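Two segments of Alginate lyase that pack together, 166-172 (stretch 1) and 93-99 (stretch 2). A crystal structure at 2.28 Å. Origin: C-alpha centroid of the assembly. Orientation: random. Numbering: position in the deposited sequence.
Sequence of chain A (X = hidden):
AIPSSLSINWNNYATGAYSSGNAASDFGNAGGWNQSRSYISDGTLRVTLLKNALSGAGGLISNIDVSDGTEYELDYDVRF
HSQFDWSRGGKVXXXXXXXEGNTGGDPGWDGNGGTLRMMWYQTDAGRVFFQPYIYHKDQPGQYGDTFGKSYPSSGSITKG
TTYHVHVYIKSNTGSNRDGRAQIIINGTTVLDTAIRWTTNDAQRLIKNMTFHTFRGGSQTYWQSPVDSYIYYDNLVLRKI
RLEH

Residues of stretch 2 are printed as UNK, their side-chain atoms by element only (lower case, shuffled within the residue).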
# COMPACT_ATOMS: atom_id res chain seq x y z
N HIS A 166 -3.29 -8.07 -6.36
CA HIS A 166 -4.26 -7.28 -7.10
C HIS A 166 -5.12 -6.48 -6.12
O HIS A 166 -5.62 -7.03 -5.13
CB HIS A 166 -5.15 -8.17 -7.98
CG HIS A 166 -6.24 -7.43 -8.68
ND1 HIS A 166 -6.01 -6.65 -9.80
CD2 HIS A 166 -7.56 -7.32 -8.42
CE1 HIS A 166 -7.14 -6.10 -10.19
NE2 HIS A 166 -8.10 -6.49 -9.37
N VAL A 167 -5.27 -5.18 -6.38
CA VAL A 167 -6.11 -4.30 -5.57
C VAL A 167 -7.14 -3.65 -6.48
O VAL A 167 -6.81 -3.22 -7.59
CB VAL A 167 -5.27 -3.23 -4.83
CG1 VAL A 167 -6.13 -2.07 -4.41
CG2 VAL A 167 -4.55 -3.84 -3.64
N TYR A 168 -8.38 -3.59 -6.02
CA TYR A 168 -9.48 -2.95 -6.73
C TYR A 168 -10.25 -2.09 -5.75
O TYR A 168 -10.57 -2.55 -4.64
CB TYR A 168 -10.43 -3.98 -7.36
CG TYR A 168 -11.70 -3.38 -7.94
CD1 TYR A 168 -11.64 -2.39 -8.90
CD2 TYR A 168 -12.95 -3.83 -7.54
CE1 TYR A 168 -12.78 -1.84 -9.45
CE2 TYR A 168 -14.12 -3.29 -8.08
CZ TYR A 168 -14.02 -2.29 -9.04
OH TYR A 168 -15.15 -1.72 -9.59
N ILE A 169 -10.57 -0.86 -6.15
CA ILE A 169 -11.24 0.11 -5.28
C ILE A 169 -12.31 0.83 -6.09
O ILE A 169 -12.13 1.12 -7.28
CB ILE A 169 -10.25 1.10 -4.66
CG1 ILE A 169 -10.93 1.98 -3.61
CG2 ILE A 169 -9.63 1.99 -5.72
CD1 ILE A 169 -10.01 2.91 -2.97
N LYS A 170 -13.45 1.09 -5.45
CA LYS A 170 -14.55 1.80 -6.08
C LYS A 170 -15.12 2.79 -5.08
O LYS A 170 -15.42 2.42 -3.94
CB LYS A 170 -15.63 0.82 -6.54
CG LYS A 170 -16.85 1.43 -7.19
CD LYS A 170 -17.95 0.37 -7.19
CE LYS A 170 -18.83 0.46 -8.43
NZ LYS A 170 -20.02 1.32 -8.21
N SER A 171 -15.24 4.05 -5.49
CA SER A 171 -15.88 5.06 -4.66
C SER A 171 -17.31 4.68 -4.31
O SER A 171 -18.01 4.00 -5.08
CB SER A 171 -15.89 6.41 -5.38
OG SER A 171 -14.61 6.69 -5.90
N ASN A 172 -17.76 5.13 -3.14
CA ASN A 172 -19.17 5.08 -2.81
C ASN A 172 -19.80 6.40 -3.25
O ASN A 172 -19.12 7.28 -3.78
CB ASN A 172 -19.38 4.77 -1.33
CG ASN A 172 -19.12 5.99 -0.42
OD1 ASN A 172 -17.97 6.31 -0.09
ND2 ASN A 172 -20.20 6.64 0.01
N UNK A 93 3.69 -2.36 -0.32
CA UNK A 93 3.04 -2.37 -1.62
C UNK A 93 2.21 -1.14 -1.93
O UNK A 93 2.23 -0.13 -1.25
N UNK A 94 1.44 -1.27 -3.00
CA UNK A 94 0.75 -0.15 -3.64
C UNK A 94 -0.73 -0.20 -3.33
O UNK A 94 -1.38 -1.23 -3.50
c UNK A 94 4.68 -0.73 -5.85
c UNK A 94 0.99 -0.19 -5.15
c UNK A 94 2.43 0.06 -5.54
c UNK A 94 5.09 0.55 -6.22
c UNK A 94 2.85 1.33 -5.91
c UNK A 94 4.16 1.57 -6.26
c UNK A 94 3.36 -0.96 -5.50
N UNK A 95 -1.26 0.93 -2.85
CA UNK A 95 -2.67 1.07 -2.57
C UNK A 95 -3.24 2.38 -3.08
O UNK A 95 -2.64 3.04 -3.94
N UNK A 96 -4.39 2.78 -2.54
CA UNK A 96 -5.11 3.95 -3.02
C UNK A 96 -5.60 4.77 -1.84
O UNK A 96 -5.74 4.26 -0.72
c UNK A 96 -5.68 0.89 -6.54
c UNK A 96 -6.31 3.57 -3.90
c UNK A 96 -5.44 3.64 -6.26
c UNK A 96 -5.08 3.02 -7.45
c UNK A 96 -5.21 1.65 -7.59
c UNK A 96 -5.92 2.89 -5.19
c UNK A 96 -6.04 1.52 -5.34
N UNK A 97 -5.86 6.05 -2.11
CA UNK A 97 -6.39 6.97 -1.12
C UNK A 97 -7.54 7.76 -1.73
O UNK A 97 -7.37 8.41 -2.76
o UNK A 97 -5.16 8.88 -1.68
c UNK A 97 -5.33 7.94 -0.65
N UNK A 98 -8.67 7.76 -1.04
CA UNK A 98 -9.85 8.53 -1.44
C UNK A 98 -9.95 9.78 -0.58
O UNK A 98 -9.66 9.74 0.62
c UNK A 98 -12.34 5.69 -2.41
c UNK A 98 -11.12 7.66 -1.33
c UNK A 98 -12.38 8.50 -1.37
c UNK A 98 -11.13 6.61 -2.44
N UNK A 99 -10.33 10.90 -1.20
CA UNK A 99 -10.54 12.15 -0.48
C UNK A 99 -9.31 12.62 0.27
O UNK A 99 -8.21 12.73 -0.28

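Position 93 has backbone atoms alone. No side-chain atom is present, and no atom of stretch 1 touches it. Its phi is 73°, a positive value that by itself favours glycine. The chain turns a corner here. The residue is Gly 93.

Position 94 carries seven side-chain carbons: one carbon, then a six-membered ring. There is no oxygen on the ring, which rules out tyrosine. The CA-to-CB bond points sideways, and the ring leads away from stretch 1. What meets stretch 1 is the backbone: the carbonyl O of position 94 lies 4.1 Å from Val 167 CG2. The residue is Phe 94, with chi1 in the m well.

Position 95 again has no side-chain atoms. It is the position whose CA lies nearest that of Val 167, at a CA-to-CA distance of 7.0 Å. An ideal CB here would point sideways and find nothing of stretch 1 within 5.5 Å, so this contact does not itself demand the absence of a side chain. The atoms do settle the identity: Gly 95.

Position 96 has seven side-chain carbons, one followed by a ring of six, and no heteroatom. Its CA-to-CB bond points toward stretch 1. The ring reaches both Val 167 and Ile 169. A carbon with a six-carbon ring and nothing beyond it is phenylalanine, so this is Phe 96, chi1 m. Val 167 CG1 sits at the ring edge, near its plane, 3.7 Å from Phe 96 CE2. Ile 169 CG2 approaches obliquely, 3.6 Å from Phe 96 CD2.

Position 97 has two side-chain atoms, one carbon and one oxygen. The CA-to-CB bond points away, and the side chain makes no contact with stretch 1. A single carbon ending in oxygen is a serine, Ser 97. Its OG is hydrogen-bonded elsewhere in the structure.

Position 98 has four side-chain carbons, forked at the first, with one arm two carbons long. The CA-to-CB bond points toward stretch 1, and the side chain touches Ile 169 and Ser 171. Branching at CB with a longer arm gives isoleucine, Ile 98. Its CD1 lies 3.7 Å from Ile 169 CD1 and 4.2 Å from Ser 171 CA.

Position 99 has no side-chain atoms and no contact with stretch 1. Phi is 58°, again positive and favourable to glycine. The residue is Gly 99.

The contact joins two strands running nearly parallel, at 10°, with axes 7.9 Å apart at closest approach. No hydrogen bond crosses between the stretches. Side chains fill the gap instead. Alternation along each strand sends Val 167 and Ile 169 toward Phe 96 and Ile 98, while Tyr 168 and Ser 97 point away. These four inward residues are buried and make the apolar contacts. Ile 169 links the set, meeting the ring of Phe 96 as well as the tip of Ile 98. Together the stretches bury 302 Å².

Stretch 2, residues 93-99: GFGFSIG
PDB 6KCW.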